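Local coordinates for lipoprotein LpqN (PDB 6E5F) that is involved in cell envelope biogenesis, interacts with periplasmic loop domains of mycolate transporters, and binds a dodecyl trehaloside in its pocket, at residues 59-64 against 135-140; 126-131 against 196-201; 160-165 against 219-224; 165-170 against 184-189. All blocks are in the same frame, centred on the assembly; numbering follows the deposited sequence. Where two conformers were deposited one is given.

Contact 1 of 4, residues 59-64 against 135-140; sequences YTIADY and AKVLQF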
# COMPACT_ATOMS: atom_id res chain seq x y z
N TYR A 59 -8.26 7.41 -13.31
CA TYR A 59 -8.57 5.99 -13.37
C TYR A 59 -7.76 5.25 -12.32
O TYR A 59 -6.56 5.49 -12.16
CB TYR A 59 -8.22 5.47 -14.77
CG TYR A 59 -8.96 4.22 -15.17
CD1 TYR A 59 -10.30 4.27 -15.54
CD2 TYR A 59 -8.32 3.00 -15.22
CE1 TYR A 59 -10.99 3.13 -15.92
CE2 TYR A 59 -8.99 1.85 -15.60
CZ TYR A 59 -10.32 1.93 -15.95
OH TYR A 59 -11.01 0.80 -16.34
N THR A 60 -8.42 4.36 -11.58
CA THR A 60 -7.79 3.64 -10.48
C THR A 60 -7.71 2.15 -10.79
O THR A 60 -8.28 1.64 -11.76
CB THR A 60 -8.58 3.84 -9.19
OG1 THR A 60 -9.87 3.21 -9.31
CG2 THR A 60 -8.76 5.31 -8.88
N ILE A 61 -6.97 1.43 -9.93
CA ILE A 61 -6.93 -0.02 -10.02
C ILE A 61 -8.33 -0.60 -9.82
O ILE A 61 -8.71 -1.57 -10.48
CB ILE A 61 -5.91 -0.58 -9.01
CG1 ILE A 61 -4.49 -0.19 -9.41
CG2 ILE A 61 -6.06 -2.10 -8.90
CD1 ILE A 61 -3.44 -0.44 -8.34
N ALA A 62 -9.10 -0.01 -8.91
CA ALA A 62 -10.47 -0.48 -8.70
C ALA A 62 -11.30 -0.31 -9.96
O ALA A 62 -12.11 -1.19 -10.30
CB ALA A 62 -11.11 0.28 -7.53
N ASP A 63 -11.14 0.81 -10.67
CA ASP A 63 -11.84 0.99 -11.94
C ASP A 63 -11.41 -0.07 -12.94
O ASP A 63 -12.25 -0.65 -13.64
CB ASP A 63 -11.54 2.38 -12.50
CG ASP A 63 -12.06 3.50 -11.61
OD1 ASP A 63 -13.11 3.33 -10.97
OD2 ASP A 63 -11.41 4.57 -11.57
N TYR A 64 -10.11 -0.34 -13.02
CA TYR A 64 -9.59 -1.35 -13.94
C TYR A 64 -10.20 -2.72 -13.65
O TYR A 64 -10.60 -3.43 -14.58
CB TYR A 64 -8.07 -1.39 -13.82
CG TYR A 64 -7.40 -2.50 -14.57
CD1 TYR A 64 -7.49 -2.59 -15.95
CD2 TYR A 64 -6.66 -3.47 -13.90
CE1 TYR A 64 -6.88 -3.62 -16.65
CE2 TYR A 64 -6.05 -4.50 -14.59
CZ TYR A 64 -6.16 -4.57 -15.96
OH TYR A 64 -5.54 -5.60 -16.63
N ALA A 135 0.99 -5.40 -15.76
CA ALA A 135 1.52 -4.08 -16.09
C ALA A 135 0.45 -3.00 -15.96
O ALA A 135 0.78 -1.86 -15.62
CB ALA A 135 2.10 -4.08 -17.50
N LYS A 136 -0.81 -3.33 -16.22
CA LYS A 136 -1.86 -2.32 -16.10
C LYS A 136 -2.14 -1.99 -14.64
O LYS A 136 -2.54 -0.86 -14.33
CB LYS A 136 -3.13 -2.76 -16.82
CG LYS A 136 -2.98 -2.94 -18.33
CD LYS A 136 -2.60 -1.64 -19.06
CE LYS A 136 -3.81 -0.77 -19.37
NZ LYS A 136 -3.45 0.38 -20.25
N VAL A 137 -1.96 -2.94 -13.73
CA VAL A 137 -2.11 -2.64 -12.31
C VAL A 137 -1.14 -1.55 -11.91
O VAL A 137 -1.50 -0.58 -11.23
CB VAL A 137 -1.92 -3.91 -11.46
CG1 VAL A 137 -1.99 -3.58 -9.97
CG2 VAL A 137 -2.97 -4.95 -11.82
N LEU A 138 0.12 -1.69 -12.32
CA LEU A 138 1.13 -0.66 -12.04
C LEU A 138 0.77 0.65 -12.71
O LEU A 138 0.92 1.73 -12.13
CB LEU A 138 2.50 -1.14 -12.53
CG LEU A 138 3.09 -2.38 -11.85
CD1 LEU A 138 4.19 -2.98 -12.70
CD2 LEU A 138 3.62 -2.03 -10.47
N GLN A 139 0.28 0.58 -13.96
CA GLN A 139 -0.06 1.79 -14.69
C GLN A 139 -1.09 2.63 -13.95
O GLN A 139 -1.00 3.86 -13.93
CB GLN A 139 -0.56 1.44 -16.09
CG GLN A 139 -0.85 2.64 -16.96
CD GLN A 139 -1.21 2.26 -18.39
OE1 GLN A 139 -1.13 1.10 -18.78
NE2 GLN A 139 -1.61 3.25 -19.18
N PHE A 140 -2.07 1.99 -13.32
CA PHE A 140 -3.17 2.70 -12.68
C PHE A 140 -2.99 2.88 -11.18
O PHE A 140 -3.86 3.48 -10.53
CB PHE A 140 -4.50 1.99 -12.98
CG PHE A 140 -4.80 1.89 -14.44
CD1 PHE A 140 -4.65 2.99 -15.28
CD2 PHE A 140 -5.22 0.69 -14.99
CE1 PHE A 140 -4.92 2.90 -16.62
CE2 PHE A 140 -5.50 0.59 -16.34
CZ PHE A 140 -5.35 1.70 -17.16
O HOH W 1 -5.34 3.29 -8.21
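Y59 turns the edge of its ring onto the face of F140. The pair is edge-to-face (T-shaped), with ring centroids 4.8 Å apart and planes at 68°. Y59 CD2 does the touching: it sits over the centre of the F140 ring, 3.7 Å from F140 CD1. The hydroxyl of Y59 is bound by D67. T60 follows as the N-cap of helix 61-66. It forms a capping box with D63: D63 N donates to T60 OG1 at 3.0 Å, and T60 N donates back to D63 OD2. The helix that starts here lies beside helix 134-140 on one face of the antiparallel sheet, consistent with the Mog1p/PsbP clan. I61 carries CG1 beside its backbone N (chi1 -68°). Its CD1 reaches V137 CG1 at 3.8 Å, and the side chain also rests on T187 and Q200 of the sheet. A water bridges the two backbones, 3.0 Å from I61 N and 2.8 Å from F140 O. Y64 completes an aromatic cluster with Y59 and F140, meeting F140 obliquely. One face of its ring takes K136 CB in a CH-pi contact, 4.0 Å from CB to the Y64 centroid. Y64 OH accepts from D133 N.

Contact 2 of 4, residues 126-131 against 196-201; sequences SKLTGD and VFVLQL
K127 and F197 lie side by side and point the same way from one face of the sheet. They form a non-hydrogen-bonded antiparallel pair, with CA atoms 4.5 Å apart. K127 CG sits over a face of the F197 ring, 4.1 Å from its centroid and 29° off the ring normal. This is a CH-pi contact made by the aliphatic part of the lysine. CG is anti to the backbone N (chi1 -180°), and the chain beyond it is extended. CB lies nearest F197 CE2, while CD and CE follow the ring to CZ. V75 touches both side chains on this face.

The other face carries S126, L128, V196 and V198. Here L128 and V198 meet at a slant, diagonally across the strands, with L128 CD1 3.6 Å from V198 CG2. L128 CB also packs against the backbone, 3.3 Å from V196 O. In the conformer given, S126 OG shares a water with the partner strand, 2.8 Å from S126 OG and 2.8 Å from V198 O. V198 O therefore accepts from both this water and S126 N.

The backbones are joined by four hydrogen bonds, two in each of the pairs S126 with V198 and L128 with V196. Between them, F197 CA makes a CA-H...O contact of 3.2 Å to S126 O. Each strand has a second neighbour: K127 bonds to T73, and F197 to I190. The 150° between the strand directions shows the twist of an antiparallel sheet, and both strands are interior members of the large sheet of LpqN.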
# COMPACT_ATOMS: atom_id res chain seq x y z
N SER A 126 -4.63 -8.50 -2.24
CA SER A 126 -5.74 -8.95 -3.05
C SER A 126 -5.24 -9.94 -4.09
O SER A 126 -4.08 -9.87 -4.52
CB SER A 126 -6.42 -7.78 -3.78
OG SER A 126 -6.81 -6.77 -2.87
N LYS A 127 -6.11 -10.86 -4.48
CA LYS A 127 -5.82 -11.86 -5.50
C LYS A 127 -6.70 -11.53 -6.70
O LYS A 127 -7.93 -11.48 -6.57
CB LYS A 127 -6.13 -13.25 -4.98
CG LYS A 127 -5.86 -14.37 -5.97
CD LYS A 127 -6.23 -15.72 -5.36
CE LYS A 127 -5.86 -16.88 -6.27
NZ LYS A 127 -6.23 -18.18 -5.65
N LEU A 128 -6.08 -11.30 -7.84
CA LEU A 128 -6.78 -10.98 -9.07
C LEU A 128 -6.63 -12.13 -10.05
O LEU A 128 -5.51 -12.60 -10.29
CB LEU A 128 -6.22 -9.70 -9.70
CG LEU A 128 -6.20 -8.47 -8.79
CD1 LEU A 128 -5.70 -7.25 -9.56
CD2 LEU A 128 -7.57 -8.20 -8.20
N THR A 129 -7.74 -12.61 -10.58
CA THR A 129 -7.73 -13.66 -11.59
C THR A 129 -8.59 -13.23 -12.76
O THR A 129 -9.44 -12.34 -12.65
CB THR A 129 -8.26 -14.99 -11.03
OG1 THR A 129 -9.55 -14.79 -10.44
CG2 THR A 129 -7.31 -15.54 -9.97
N GLY A 130 -8.35 -13.87 -13.90
CA GLY A 130 -9.11 -13.58 -15.10
C GLY A 130 -8.30 -12.80 -16.11
O GLY A 130 -7.13 -13.11 -16.36
N ASP A 131 -8.92 -11.79 -16.71
CA ASP A 131 -8.31 -11.01 -17.78
C ASP A 131 -7.49 -9.87 -17.18
O ASP A 131 -7.79 -8.69 -17.33
CB ASP A 131 -9.38 -10.48 -18.73
CG ASP A 131 -8.81 -9.90 -20.00
OD1 ASP A 131 -7.64 -10.20 -20.32
OD2 ASP A 131 -9.53 -9.15 -20.69
N VAL A 196 -2.71 -12.84 -10.22
CA VAL A 196 -1.85 -11.69 -9.96
C VAL A 196 -2.24 -11.20 -8.58
O VAL A 196 -3.35 -10.70 -8.38
CB VAL A 196 -2.00 -10.60 -11.01
CG1 VAL A 196 -1.17 -9.39 -10.65
CG2 VAL A 196 -1.58 -11.12 -12.38
N PHE A 197 -1.33 -11.34 -7.62
CA PHE A 197 -1.54 -10.80 -6.29
C PHE A 197 -1.06 -9.36 -6.27
O PHE A 197 -0.04 -9.02 -6.89
CB PHE A 197 -0.79 -11.63 -5.25
CG PHE A 197 -1.35 -13.02 -5.08
CD1 PHE A 197 -0.97 -14.05 -5.91
CD2 PHE A 197 -2.29 -13.27 -4.09
CE1 PHE A 197 -1.50 -15.32 -5.74
CE2 PHE A 197 -2.81 -14.54 -3.92
CZ PHE A 197 -2.42 -15.56 -4.75
N VAL A 198 -1.81 -8.51 -5.59
CA VAL A 198 -1.51 -7.08 -5.51
C VAL A 198 -1.41 -6.72 -4.04
O VAL A 198 -2.40 -6.79 -3.30
CB VAL A 198 -2.57 -6.23 -6.21
CG1 VAL A 198 -2.20 -4.74 -6.12
CG2 VAL A 198 -2.74 -6.66 -7.67
N LEU A 199 -0.21 -6.33 -3.62
CA LEU A 199 0.03 -5.85 -2.27
C LEU A 199 0.02 -4.33 -2.31
O LEU A 199 0.67 -3.73 -3.16
CB LEU A 199 1.39 -6.32 -1.77
CG LEU A 199 1.88 -5.76 -0.43
CD1 LEU A 199 1.07 -6.34 0.71
CD2 LEU A 199 3.37 -6.03 -0.24
N GLN A 200 -0.73 -3.72 -1.40
CA GLN A 200 -0.67 -2.27 -1.24
C GLN A 200 -0.28 -1.95 0.18
O GLN A 200 -0.82 -2.53 1.13
CB GLN A 200 -1.99 -1.61 -1.65
CG GLN A 200 -2.27 -1.73 -3.16
CD GLN A 200 -3.36 -0.81 -3.66
OE1 GLN A 200 -4.48 -0.80 -3.15
NE2 GLN A 200 -3.03 -0.00 -4.66
N LEU A 201 0.69 -1.06 0.32
CA LEU A 201 1.11 -0.54 1.62
C LEU A 201 0.70 0.93 1.66
O LEU A 201 1.16 1.73 0.85
CB LEU A 201 2.62 -0.70 1.81
CG LEU A 201 3.16 -2.13 1.66
CD1 LEU A 201 4.68 -2.13 1.77
CD2 LEU A 201 2.55 -3.06 2.69
O HOH W 2 -4.55 -5.07 -2.76

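Contact 3 of 4, residues 160-165 against 219-224; sequences ATLGGF and VIDEQT
L162 lays its two methyl groups over the side chain of T224. L162 CD1 is 3.6 Å from T224 CG2. L162 CD2 packs on T224 CB and lies 3.6 Å from I220 O, so one leucine branch covers a carbonyl at the end of helix 210-223. Both L162 torsions depart from staggered values (chi1 -133°, chi2 -133°), which is consistent with a side chain under some strain.

The carbonyl of I220 is gripped twice by T224. Its OG1 donates to I220 O at 2.7 Å, and its backbone N donates to the same oxygen from the opposite face of the carbonyl plane. OG1 stands beside the backbone N (chi1 -64°) and turns back to the helix, while CG2 is presented to L162. The threonine hydroxyl is thus satisfied within the helix end, and its methyl serves the apolar contact.

No direct hydrogen bond joins the two segments, but water does. One water is 2.9 Å from G163 N, 3.1 Å from D221 O and 2.8 Å from T224 O. A second water links T161 O to D221 O. The carboxylate of D221 forms a salt bridge with K186, which also donates to T161 O and so ties both sides together. T224 rests on L87 and P88 as well.

G163 CA approaches T224 O at 3.7 Å. L162 and G163, at the start of the turn, pack against the C-terminal end of helix 210-223. G163 and G164 have positive phi and form the middle of a type I' turn from L162 to F165. This is a tight two-residue beta hairpin, joining strands 152-162 and 165-176.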
# COMPACT_ATOMS: atom_id res chain seq x y z
N ALA A 160 9.38 1.17 -8.67
CA ALA A 160 10.17 0.66 -7.57
C ALA A 160 10.14 -0.86 -7.63
O ALA A 160 9.54 -1.45 -8.53
CB ALA A 160 9.63 1.17 -6.24
N THR A 161 10.81 -1.48 -6.67
CA THR A 161 10.75 -2.92 -6.50
C THR A 161 10.60 -3.23 -5.02
O THR A 161 10.94 -2.42 -4.16
CB THR A 161 12.01 -3.62 -7.05
OG1 THR A 161 13.16 -3.19 -6.32
CG2 THR A 161 12.20 -3.30 -8.53
N LEU A 162 10.06 -4.42 -4.74
CA LEU A 162 9.95 -4.92 -3.37
C LEU A 162 10.08 -6.43 -3.44
O LEU A 162 9.35 -7.08 -4.20
CB LEU A 162 8.59 -4.54 -2.77
CG LEU A 162 8.49 -3.93 -1.36
CD1 LEU A 162 7.41 -4.62 -0.56
CD2 LEU A 162 9.80 -3.91 -0.59
N GLY A 163 11.01 -6.99 -2.67
CA GLY A 163 11.20 -8.43 -2.65
C GLY A 163 11.44 -9.05 -4.01
O GLY A 163 11.11 -10.22 -4.22
N GLY A 164 11.98 -8.28 -4.95
CA GLY A 164 12.26 -8.77 -6.28
C GLY A 164 11.14 -8.59 -7.29
O GLY A 164 11.31 -8.95 -8.46
N PHE A 165 9.99 -8.04 -6.87
CA PHE A 165 8.84 -7.85 -7.74
C PHE A 165 8.68 -6.37 -8.08
O PHE A 165 9.13 -5.49 -7.34
CB PHE A 165 7.56 -8.38 -7.07
CG PHE A 165 7.51 -9.88 -7.00
CD1 PHE A 165 6.97 -10.60 -8.05
CD2 PHE A 165 8.00 -10.56 -5.91
CE1 PHE A 165 6.92 -11.98 -8.00
CE2 PHE A 165 7.95 -11.94 -5.85
CZ PHE A 165 7.41 -12.65 -6.90
N VAL A 219 13.18 0.91 6.02
CA VAL A 219 13.26 -0.42 6.60
C VAL A 219 12.46 -1.41 5.77
O VAL A 219 12.93 -2.52 5.47
CB VAL A 219 12.80 -0.39 8.07
CG1 VAL A 219 12.85 -1.78 8.67
CG2 VAL A 219 13.65 0.58 8.88
N ILE A 220 11.25 -1.02 5.38
CA ILE A 220 10.40 -1.90 4.57
C ILE A 220 11.05 -2.18 3.22
O ILE A 220 11.08 -3.33 2.76
CB ILE A 220 9.00 -1.29 4.42
CG1 ILE A 220 8.28 -1.28 5.78
CG2 ILE A 220 8.19 -2.05 3.37
CD1 ILE A 220 6.99 -0.48 5.79
N ASP A 221 11.59 -1.15 2.58
CA ASP A 221 12.16 -1.33 1.25
C ASP A 221 13.35 -2.28 1.26
O ASP A 221 13.56 -3.03 0.30
CB ASP A 221 12.58 0.03 0.67
CG ASP A 221 11.39 0.92 0.36
OD1 ASP A 221 10.24 0.43 0.43
OD2 ASP A 221 11.61 2.10 0.04
N GLU A 222 14.13 -2.28 2.34
CA GLU A 222 15.38 -3.02 2.35
C GLU A 222 15.25 -4.43 2.94
O GLU A 222 16.09 -5.28 2.62
CB GLU A 222 16.47 -2.24 3.11
CG GLU A 222 16.50 -2.48 4.61
CD GLU A 222 17.55 -1.63 5.32
OE1 GLU A 222 18.03 -0.64 4.72
OE2 GLU A 222 17.89 -1.96 6.47
N GLN A 223 14.24 -4.70 3.76
CA GLN A 223 14.15 -5.96 4.47
C GLN A 223 12.98 -6.84 4.05
O GLN A 223 12.93 -8.01 4.45
CB GLN A 223 14.06 -5.73 5.99
CG GLN A 223 15.24 -4.95 6.56
CD GLN A 223 15.22 -4.86 8.07
OE1 GLN A 223 14.45 -5.55 8.74
NE2 GLN A 223 16.07 -4.00 8.63
N THR A 224 12.05 -6.34 3.25
CA THR A 224 10.88 -7.13 2.87
C THR A 224 11.29 -8.24 1.91
O THR A 224 12.01 -8.00 0.94
CB THR A 224 9.81 -6.25 2.23
OG1 THR A 224 9.33 -5.31 3.18
CG2 THR A 224 8.65 -7.10 1.74
O HOH W 3 13.40 -2.52 -2.83
O HOH W 4 12.63 -5.79 -0.61

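Contact 4 of 4, residues 165-170 against 184-189; sequences FSAWQL and AQKTVV. With L6T (alpha-D-glucopyranosyl 6-O-dodecyl-alpha-D-glucopyranoside), chain B.
Q169 and K186 form a non-hydrogen-bonded pair in the antiparallel hairpin of strands 165-176 and 179-192, with CA atoms 4.2 Å apart. Q169 CG is anti to the backbone N (chi1 180°). From CB outward, the glutamine first passes Q185 O, which lies 4.1 Å from Q169 CB and 3.9 Å from Q169 CG. The amide then packs on the dodecyl chain of the bound lipid. Q169 CD is 3.3 Å from L6T CBF. Q169 OE1 turns to the lysine, 3.3 Å from K186 CD. The OE1 atom is buried and has no polar partner in the model. Q169 NE2 also touches CBF, so the whole amide group meets the alkyl chain.

K186 runs on as an extended chain. Its CE reaches A167 CB at 3.9 Å. W168, T187, L170 and Q185 occupy the other face of the hairpin. There the W168 indole donates to D156 O and T187 OG1 bonds with Q200. The pairs W168 with T187 and L170 with Q185 each make two backbone hydrogen bonds. At the end of the pair nearer the hairpin turn, A184 CB lies 3.4 Å from L170 O and 3.5 Å from L6T CBD.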
# COMPACT_ATOMS: atom_id res chain seq x y z
N PHE A 165 9.99 -8.04 -6.87
CA PHE A 165 8.84 -7.85 -7.74
C PHE A 165 8.68 -6.37 -8.08
O PHE A 165 9.13 -5.49 -7.34
CB PHE A 165 7.56 -8.38 -7.07
CG PHE A 165 7.51 -9.88 -7.00
CD1 PHE A 165 6.97 -10.60 -8.05
CD2 PHE A 165 8.00 -10.56 -5.91
CE1 PHE A 165 6.92 -11.98 -8.00
CE2 PHE A 165 7.95 -11.94 -5.85
CZ PHE A 165 7.41 -12.65 -6.90
N SER A 166 8.04 -6.11 -9.21
CA SER A 166 7.85 -4.75 -9.69
C SER A 166 6.80 -4.04 -8.85
O SER A 166 5.80 -4.63 -8.43
CB SER A 166 7.39 -4.77 -11.15
OG SER A 166 8.36 -5.37 -11.98
N ALA A 167 7.04 -2.74 -8.62
CA ALA A 167 6.18 -1.95 -7.76
C ALA A 167 6.08 -0.52 -8.28
O ALA A 167 6.80 -0.11 -9.20
CB ALA A 167 6.71 -1.96 -6.31
N TRP A 168 5.17 0.22 -7.66
CA TRP A 168 4.98 1.63 -7.93
C TRP A 168 4.76 2.31 -6.59
O TRP A 168 4.04 1.78 -5.74
CB TRP A 168 3.76 1.89 -8.81
CG TRP A 168 3.78 3.27 -9.35
CD1 TRP A 168 3.19 4.37 -8.80
CD2 TRP A 168 4.46 3.70 -10.52
NE1 TRP A 168 3.46 5.48 -9.58
CE2 TRP A 168 4.24 5.09 -10.64
CE3 TRP A 168 5.23 3.05 -11.48
CZ2 TRP A 168 4.77 5.84 -11.69
CZ3 TRP A 168 5.76 3.79 -12.52
CH2 TRP A 168 5.52 5.17 -12.61
N GLN A 169 5.37 3.48 -6.40
CA GLN A 169 5.16 4.22 -5.17
C GLN A 169 4.89 5.67 -5.50
O GLN A 169 5.57 6.26 -6.36
CB GLN A 169 6.36 4.11 -4.22
CG GLN A 169 6.18 4.88 -2.92
CD GLN A 169 7.17 4.46 -1.85
OE1 GLN A 169 7.33 3.28 -1.57
NE2 GLN A 169 7.84 5.44 -1.24
N LEU A 170 3.91 6.25 -4.83
CA LEU A 170 3.74 7.69 -4.86
C LEU A 170 3.33 8.17 -3.48
O LEU A 170 2.71 7.45 -2.70
CB LEU A 170 2.74 8.14 -5.93
CG LEU A 170 1.27 8.07 -5.60
CD1 LEU A 170 0.46 8.93 -6.58
CD2 LEU A 170 0.78 6.63 -5.60
N ALA A 184 1.06 8.01 1.44
CA ALA A 184 1.81 7.38 0.38
C ALA A 184 1.30 5.97 0.22
O ALA A 184 0.73 5.37 1.14
CB ALA A 184 3.30 7.35 0.69
N GLN A 185 1.51 5.44 -0.98
CA GLN A 185 1.05 4.10 -1.29
C GLN A 185 2.07 3.42 -2.18
O GLN A 185 2.43 3.95 -3.23
CB GLN A 185 -0.30 4.14 -1.98
CG GLN A 185 -0.89 2.78 -2.27
CD GLN A 185 -2.20 2.89 -2.99
OE1 GLN A 185 -2.26 3.29 -4.15
NE2 GLN A 185 -3.29 2.54 -2.30
N LYS A 186 2.53 2.25 -1.75
CA LYS A 186 3.36 1.39 -2.58
C LYS A 186 2.51 0.21 -3.02
O LYS A 186 1.91 -0.48 -2.18
CB LYS A 186 4.60 0.90 -1.83
CG LYS A 186 5.62 0.21 -2.74
CD LYS A 186 6.99 0.07 -2.08
CE LYS A 186 8.07 -0.23 -3.12
NZ LYS A 186 9.45 -0.15 -2.56
N THR A 187 2.44 -0.01 -4.33
CA THR A 187 1.70 -1.12 -4.91
C THR A 187 2.72 -2.08 -5.51
O THR A 187 3.58 -1.67 -6.29
CB THR A 187 0.75 -0.61 -5.99
OG1 THR A 187 -0.22 0.27 -5.40
CG2 THR A 187 0.02 -1.77 -6.66
N VAL A 188 2.63 -3.35 -5.14
CA VAL A 188 3.54 -4.39 -5.63
C VAL A 188 2.70 -5.42 -6.36
O VAL A 188 1.69 -5.89 -5.83
CB VAL A 188 4.30 -5.05 -4.47
CG1 VAL A 188 5.37 -6.00 -5.02
CG2 VAL A 188 4.91 -4.01 -3.54
N VAL A 189 3.11 -5.75 -7.58
CA VAL A 189 2.41 -6.75 -8.39
C VAL A 189 3.18 -8.05 -8.34
O VAL A 189 4.39 -8.09 -8.62
CB VAL A 189 2.21 -6.25 -9.83
CG1 VAL A 189 1.55 -7.30 -10.68
CG2 VAL A 189 1.37 -4.99 -9.81
C1 L6T B . 4.24 17.53 -2.10
C2 L6T B . 3.42 18.06 -0.94
C3 L6T B . 4.30 18.19 0.29
C4 L6T B . 4.89 16.83 0.60
C5 L6T B . 5.71 16.38 -0.61
C6 L6T B . 6.43 15.03 -0.32
CAA L6T B . 5.85 18.08 -3.69
CAO L6T B . 4.50 19.70 -4.81
CAP L6T B . 3.44 19.87 -5.90
CAR L6T B . 5.72 20.55 -5.14
CAT L6T B . 6.74 20.36 -4.04
CAV L6T B . 7.10 18.89 -3.97
CAX L6T B . 5.78 12.81 0.05
CAY L6T B . 6.48 12.22 1.31
CAZ L6T B . 6.02 10.77 1.26
CBA L6T B . 6.97 9.97 2.15
CBB L6T B . 6.03 8.84 2.59
CBC L6T B . 6.84 7.58 2.66
CBD L6T B . 5.85 6.40 2.96
CBE L6T B . 6.53 5.15 2.47
CBF L6T B . 5.83 4.53 1.21
CBG L6T B . 4.56 3.77 1.64
CBH L6T B . 4.90 2.67 2.63
CBI L6T B . 6.15 1.86 2.26
O1 L6T B . 5.28 18.46 -2.43
O2 L6T B . 2.90 19.35 -1.27
O3 L6T B . 3.52 18.65 1.40
O4 L6T B . 5.73 16.94 1.75
O5 L6T B . 4.83 16.25 -1.75
O6 L6T B . 5.44 14.20 0.21
OAN L6T B . 4.87 18.31 -4.74
OAQ L6T B . 3.93 19.36 -7.14
OAS L6T B . 5.34 21.93 -5.22
OAU L6T B . 7.92 21.13 -4.33
OAW L6T B . 8.06 18.68 -2.92

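How the contacts relate
Contacts 2, 3 and 4 all involve the large antiparallel sheet. Contacts 2 and 4 are joined by neighbouring strands: L199 O and V188 N are 2.8 Å apart, as are L201 N and K186 O. Contact 1 packs on one face, where V137 CG1 is 3.9 Å from V198 CG2 of contact 2 and 3.6 Å from V189 CG2 of contact 4. The helix of contact 3 covers the other face, while its 160-165 segment belongs to the sheet itself. It shares F165 with contact 4 and joins it by the salt bridge of D221 OD1 and K186 NZ at 3.1 Å. Contact 4 supplies two residues of the lipid pocket. The I220 side chain of contact 3 comes within about 4 Å of the ligand, while the I61 and V198 side chains are each about 13 Å away.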